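Local coordinates for protein glycerol dehydratase (Clostridium butyricum, PDB 1R9D) that dehydrates glycerol to 3-hydroxypropionaldehyde without coenzyme B12, probably by means of a glycyl radical generated by a radical SAM activating partner, at residues A554-G557 with D558-A562; A449-L453 with A454-E458; N604-D607 with E608-N611. All coordinates share one frame; numbering follows the deposited sequence.

Contact 1: residues A554-G557 with D558-A562; sequences ANIG and DSLVA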
# COMPACT_ATOMS: atom_id res chain seq x y z
N ALA A 554 15.97 33.28 -20.63
CA ALA A 554 16.66 34.28 -21.45
C ALA A 554 17.72 33.61 -22.31
O ALA A 554 17.94 34.02 -23.46
CB ALA A 554 17.29 35.35 -20.57
N ASN A 555 18.38 32.59 -21.77
CA ASN A 555 19.42 31.90 -22.53
C ASN A 555 18.83 31.20 -23.76
O ASN A 555 19.44 31.18 -24.82
CB ASN A 555 20.14 30.87 -21.64
CG ASN A 555 20.75 31.50 -20.40
OD1 ASN A 555 20.13 31.55 -19.34
ND2 ASN A 555 21.98 32.02 -20.54
N ILE A 556 17.63 30.65 -23.61
CA ILE A 556 16.98 29.97 -24.73
C ILE A 556 16.52 30.96 -25.80
O ILE A 556 16.71 30.71 -26.99
CB ILE A 556 15.77 29.12 -24.25
CG1 ILE A 556 16.26 27.75 -23.78
CG2 ILE A 556 14.76 28.91 -25.38
CD1 ILE A 556 17.41 27.80 -22.80
N GLY A 557 15.93 32.07 -25.39
CA GLY A 557 15.48 33.06 -26.36
C GLY A 557 16.65 33.62 -27.14
O GLY A 557 16.62 33.70 -28.37
N ASP A 558 17.70 34.02 -26.42
CA ASP A 558 18.89 34.58 -27.05
C ASP A 558 19.60 33.55 -27.93
O ASP A 558 20.12 33.88 -28.99
CB ASP A 558 19.85 35.13 -25.98
CG ASP A 558 19.24 36.28 -25.17
OD1 ASP A 558 18.32 36.96 -25.69
OD2 ASP A 558 19.68 36.52 -24.02
N SER A 559 19.62 32.29 -27.49
CA SER A 559 20.26 31.24 -28.27
C SER A 559 19.45 30.92 -29.53
O SER A 559 20.02 30.76 -30.61
CB SER A 559 20.42 29.95 -27.45
OG SER A 559 21.31 30.13 -26.37
N LEU A 560 18.14 30.83 -29.40
CA LEU A 560 17.30 30.53 -30.55
C LEU A 560 17.35 31.61 -31.62
O LEU A 560 17.44 31.31 -32.81
CB LEU A 560 15.84 30.29 -30.12
CG LEU A 560 15.59 29.00 -29.32
CD1 LEU A 560 14.11 28.90 -28.94
CD2 LEU A 560 16.00 27.81 -30.16
N VAL A 561 17.30 32.88 -31.21
CA VAL A 561 17.34 33.95 -32.20
C VAL A 561 18.71 34.03 -32.87
O VAL A 561 18.81 34.42 -34.04
CB VAL A 561 16.97 35.34 -31.60
CG1 VAL A 561 18.14 35.92 -30.82
CG2 VAL A 561 16.52 36.28 -32.72
N ALA A 562 19.75 33.66 -32.15
CA ALA A 562 21.10 33.68 -32.71
C ALA A 562 21.22 32.61 -33.79
O ALA A 562 21.77 32.85 -34.86
CB ALA A 562 22.14 33.46 -31.62
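Ser-559 approaches the flat peptide carbonyl of Asn-555 from both faces. Its hydroxyl OG donates to Asn-555 O over 2.6 Å, while its own backbone N comes to Asn-555 O from the opposite face at 2.9 Å. Each donor sits about 30° out of the carbonyl plane, so two donors grip one oxygen without colliding. The serine torsion makes this possible: chi1 of -66° sets OG beside the backbone N and turns it back along the helix. Serine suits a buried helical site for this reason, since it can satisfy its hydroxyl within its own helix.

A second flat group, the carboxylate of Asp-558, folds back toward the preceding turn. OD2 lies 3.1 Å from Ala-554 O, an approach of two acceptors that is not a hydrogen bond and is probably unfavourable in itself. The same carbonyl receives the nearly straight bond from Asp-558 N, and the carboxylate is engaged through OD1 by the backbone N of Phe-602. On another face of the helix, Ile-556 and Leu-560 lie side by side and point the same way, Ile-556 CG2 touching Leu-560 CD1 at 3.6 Å; their spacing of four residues puts both branched chains together.

The stretch forms the early turns of helix 553-569, and its neighbours sort by face. Ile-556 rests on Leu-453, Ala-454 and Val-457 of helix 453-461 and reaches Tyr-491 of helix 484-516, where Leu-560 meets Phe-487 and Met-488. Val-561 packs against Val-609 and Leu-612 of helix 607-624; Gly-557 O also lies against Val-609 CG2, and glycine brings no side chain to that interface. The side-chain OD1 of Asn-555 accepts from Ala-666 N, and ND2 gives a weak bond to Asp-657, tying the helix to loops.

Contact 2: residues A449-L453 with A454-E458; sequences AFFNL and ARIVE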
# COMPACT_ATOMS: atom_id res chain seq x y z
N ALA A 449 10.58 19.76 -9.19
CA ALA A 449 11.79 19.57 -9.97
C ALA A 449 12.30 20.84 -10.63
O ALA A 449 11.57 21.83 -10.74
CB ALA A 449 11.54 18.52 -11.05
N PHE A 450 13.57 20.82 -11.04
CA PHE A 450 14.18 21.94 -11.76
C PHE A 450 14.64 21.30 -13.06
O PHE A 450 15.24 20.22 -13.06
CB PHE A 450 15.38 22.54 -11.01
CG PHE A 450 14.99 23.41 -9.84
CD1 PHE A 450 15.24 22.99 -8.54
CD2 PHE A 450 14.39 24.64 -10.05
CE1 PHE A 450 14.90 23.79 -7.45
CE2 PHE A 450 14.05 25.46 -8.97
CZ PHE A 450 14.30 25.03 -7.67
N PHE A 451 14.37 21.98 -14.17
CA PHE A 451 14.70 21.48 -15.51
C PHE A 451 15.58 22.50 -16.24
O PHE A 451 15.22 23.67 -16.33
CB PHE A 451 13.39 21.26 -16.28
CG PHE A 451 13.55 20.58 -17.60
CD1 PHE A 451 13.39 19.20 -17.70
CD2 PHE A 451 13.82 21.31 -18.75
CE1 PHE A 451 13.48 18.56 -18.94
CE2 PHE A 451 13.93 20.69 -19.99
CZ PHE A 451 13.76 19.31 -20.09
N ASN A 452 16.72 22.04 -16.74
CA ASN A 452 17.67 22.92 -17.44
C ASN A 452 17.32 23.10 -18.91
O ASN A 452 17.64 22.25 -19.74
CB ASN A 452 19.09 22.36 -17.31
CG ASN A 452 20.15 23.34 -17.78
OD1 ASN A 452 19.90 24.17 -18.65
ND2 ASN A 452 21.34 23.24 -17.20
N LEU A 453 16.66 24.21 -19.24
CA LEU A 453 16.27 24.50 -20.61
C LEU A 453 17.48 24.67 -21.54
O LEU A 453 17.43 24.29 -22.71
CB LEU A 453 15.42 25.76 -20.66
CG LEU A 453 14.10 25.75 -19.88
CD1 LEU A 453 13.54 27.17 -19.86
CD2 LEU A 453 13.11 24.77 -20.52
N ALA A 454 18.56 25.24 -21.01
CA ALA A 454 19.77 25.46 -21.81
C ALA A 454 20.39 24.15 -22.30
O ALA A 454 20.95 24.09 -23.40
CB ALA A 454 20.78 26.27 -21.00
N ARG A 455 20.31 23.11 -21.48
CA ARG A 455 20.86 21.81 -21.86
C ARG A 455 20.12 21.23 -23.06
O ARG A 455 20.70 20.49 -23.85
CB ARG A 455 20.79 20.84 -20.68
CG ARG A 455 21.80 21.14 -19.59
CD ARG A 455 23.16 20.56 -19.97
NE ARG A 455 23.15 19.11 -19.86
CZ ARG A 455 24.03 18.30 -20.44
NH1 ARG A 455 25.01 18.80 -21.17
NH2 ARG A 455 23.93 16.98 -20.28
N ILE A 456 18.83 21.56 -23.19
CA ILE A 456 18.05 21.05 -24.31
C ILE A 456 18.57 21.68 -25.61
O ILE A 456 18.58 21.04 -26.66
CB ILE A 456 16.54 21.36 -24.12
CG1 ILE A 456 16.02 20.67 -22.86
CG2 ILE A 456 15.74 20.88 -25.34
CD1 ILE A 456 16.18 19.14 -22.86
N VAL A 457 19.00 22.94 -25.54
CA VAL A 457 19.54 23.60 -26.73
C VAL A 457 20.86 22.91 -27.10
O VAL A 457 21.11 22.63 -28.27
CB VAL A 457 19.80 25.10 -26.49
CG1 VAL A 457 20.55 25.69 -27.68
CG2 VAL A 457 18.48 25.84 -26.29
N GLU A 458 21.68 22.63 -26.09
CA GLU A 458 22.97 21.98 -26.31
C GLU A 458 22.77 20.59 -26.93
O GLU A 458 23.49 20.20 -27.86
CB GLU A 458 23.72 21.86 -24.98
CG GLU A 458 25.10 21.22 -25.08
CD GLU A 458 25.87 21.23 -23.76
OE1 GLU A 458 27.05 20.82 -23.76
OE2 GLU A 458 25.30 21.65 -22.72
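Asn-452 caps the first turn of helix 453-461 by accepting from Arg-455 N: this is an N-cap at a strand-to-helix junction, where strand 449-452 gives way to the helix. With chi1 at -169° the amide carbon of Asn-452 stands opposite its own backbone N, and OD1 swings forward to accept from Arg-455 N at 3.0 Å. The donor stands well above the amide's carbonyl plane, 67° out of it, so the bond reaches the oxygen from over the face. Asparagine serves here because its short amide can accept a first-turn N-H that has no helical carbonyl before it. The backbone O of Asn-452 adds a weak bond to the same N-H.

The arginine chain then rises over the same face of the amide. Its chi1 of -74° keeps CG beside the backbone N, and that carbon lies above the amide, 3.2 Å from Asn-452 ND2. Further bends at chi2 and chi3 carry the guanidinium onward, where NE and NH2 donate to the carbonyls of Asp-150 and Cys-149 and NH1 pairs with Asp-466. The amide nitrogen of Asn-452 is taken by Thr-652 OG1, so both ends of the amide are held, which fixes its rotation.

On the apolar side Phe-451 extends its ring past the end of the strand and crosses Ile-456 at about a right angle. Ring atoms CE2 and CZ receive the ethyl arm of Ile-456, CZ lying 3.7 Å from CD1. The aromatic is wedged here with Met-495, Phe-498 and Met-502 of helix 484-516, a place that suits a large flat hydrocarbon. One turn beyond Arg-455, Glu-458 OE2, which also accepts from Gly-653 N, pairs with Arg-455 NH1 at 3.3 Å, a long salt bridge and weak as a hydrogen bond.

Contact 3: residues N604-D607 with E608-N611; sequences NDID and EVDN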
# COMPACT_ATOMS: atom_id res chain seq x y z
N ASN A 604 15.11 43.97 -24.26
CA ASN A 604 15.26 45.29 -24.89
C ASN A 604 14.04 45.68 -25.72
O ASN A 604 14.09 46.60 -26.54
CB ASN A 604 16.51 45.30 -25.77
CG ASN A 604 17.78 45.17 -24.97
OD1 ASN A 604 18.20 46.11 -24.30
ND2 ASN A 604 18.39 43.99 -25.01
N ASP A 605 12.94 44.96 -25.50
CA ASP A 605 11.69 45.20 -26.20
C ASP A 605 11.81 44.98 -27.71
O ASP A 605 11.17 45.68 -28.50
CB ASP A 605 11.17 46.61 -25.91
CG ASP A 605 9.66 46.75 -26.09
OD1 ASP A 605 8.99 45.73 -26.40
OD2 ASP A 605 9.14 47.87 -25.92
N ILE A 606 12.64 44.02 -28.10
CA ILE A 606 12.84 43.67 -29.52
C ILE A 606 12.01 42.42 -29.78
O ILE A 606 12.35 41.34 -29.30
CB ILE A 606 14.32 43.33 -29.82
CG1 ILE A 606 15.22 44.53 -29.52
CG2 ILE A 606 14.47 42.91 -31.28
CD1 ILE A 606 16.70 44.23 -29.72
N ASP A 607 10.92 42.56 -30.55
CA ASP A 607 10.05 41.42 -30.81
C ASP A 607 10.70 40.17 -31.40
O ASP A 607 10.33 39.05 -31.03
CB ASP A 607 8.89 41.82 -31.72
CG ASP A 607 7.86 42.69 -31.02
OD1 ASP A 607 7.73 42.59 -29.78
OD2 ASP A 607 7.17 43.47 -31.71
N GLU A 608 11.64 40.35 -32.31
CA GLU A 608 12.30 39.22 -32.95
C GLU A 608 12.84 38.20 -31.95
O GLU A 608 12.65 37.00 -32.11
CB GLU A 608 13.43 39.70 -33.87
CG GLU A 608 14.17 38.57 -34.55
CD GLU A 608 15.11 39.07 -35.63
OE1 GLU A 608 15.93 39.96 -35.35
OE2 GLU A 608 15.03 38.55 -36.77
N VAL A 609 13.53 38.68 -30.92
CA VAL A 609 14.07 37.77 -29.92
C VAL A 609 13.07 37.48 -28.81
O VAL A 609 12.95 36.35 -28.35
CB VAL A 609 15.41 38.29 -29.34
CG1 VAL A 609 15.23 39.69 -28.76
CG2 VAL A 609 15.93 37.32 -28.27
N ASP A 610 12.33 38.50 -28.38
CA ASP A 610 11.35 38.31 -27.32
C ASP A 610 10.35 37.19 -27.66
O ASP A 610 9.98 36.40 -26.79
CB ASP A 610 10.60 39.61 -27.02
CG ASP A 610 11.51 40.69 -26.44
OD1 ASP A 610 12.69 40.39 -26.17
OD2 ASP A 610 11.03 41.82 -26.24
N ASN A 611 9.90 37.13 -28.91
CA ASN A 611 8.95 36.09 -29.30
C ASN A 611 9.56 34.69 -29.32
O ASN A 611 8.84 33.69 -29.22
CB ASN A 611 8.32 36.40 -30.65
CG ASN A 611 7.35 37.56 -30.58
OD1 ASN A 611 6.66 37.74 -29.57
ND2 ASN A 611 7.29 38.36 -31.65
O HOH W 1 14.54 42.38 -26.39
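Ile-606 holds the N-cap position of helix 607-624, and its carbonyl meets the helix's first turn. Ile-606 O accepts from Asp-610 N at 3.0 Å, a nearly straight bond of 166°, and more weakly from Val-609 N. Next along, Asp-607 O takes Asn-611 N at 2.9 Å. Isoleucine offers no polar side chain for capping; instead its CB leans on Val-609 CG1 at 3.9 Å, burying part of its branched surface against the helix.

A water bridges the incoming loop and the helix. It accepts from the backbone N of Asn-604 and from Ile-606 N (3.0 Å), and donates to Asp-610 OD1 at 2.7 Å, tying the two together through the carboxylate. Asp-610 has its chi1 at -66°, which folds the group back toward Ile-606; its OD2 accepts from Ser-686 OG.

Asp-605 OD1 lies 4.4 Å from Asp-610 OD2, two like charges that Lys-689 probably reconciles: it forms salt bridges to Asp-605, Asp-607 and Asp-610. Asp-605 also adopts a left-handed backbone conformation, which aspartate tolerates better than beta-branched residues do. Acidic side chains such as Asp-607 and Glu-608 are probably favoured by the partial positive charge at the start of the helix, an arrangement typical of a helix N-terminus.

In the fold
Contacts 1 and 2 are buried, whereas contact 3 lies partly at the surface. Helix 553-569 joins them: on one flank Ile-556 of contact 1 packs on the strand-to-helix turn of contact 2, and on another Val-561 and Asp-558 meet Val-609 of contact 3. Contacts 2 and 3 do not touch, their nearest atoms being about 12 Å apart. Their chemistry follows their place. Within the middle of a helix, contact 1 relies on backbone bonds and one serine hydroxyl; the two helix starts differ, contact 2 using an asparagine side chain amid aromatic packing, and contact 3 a backbone carbonyl, a water and carboxylates gathered round a lysine.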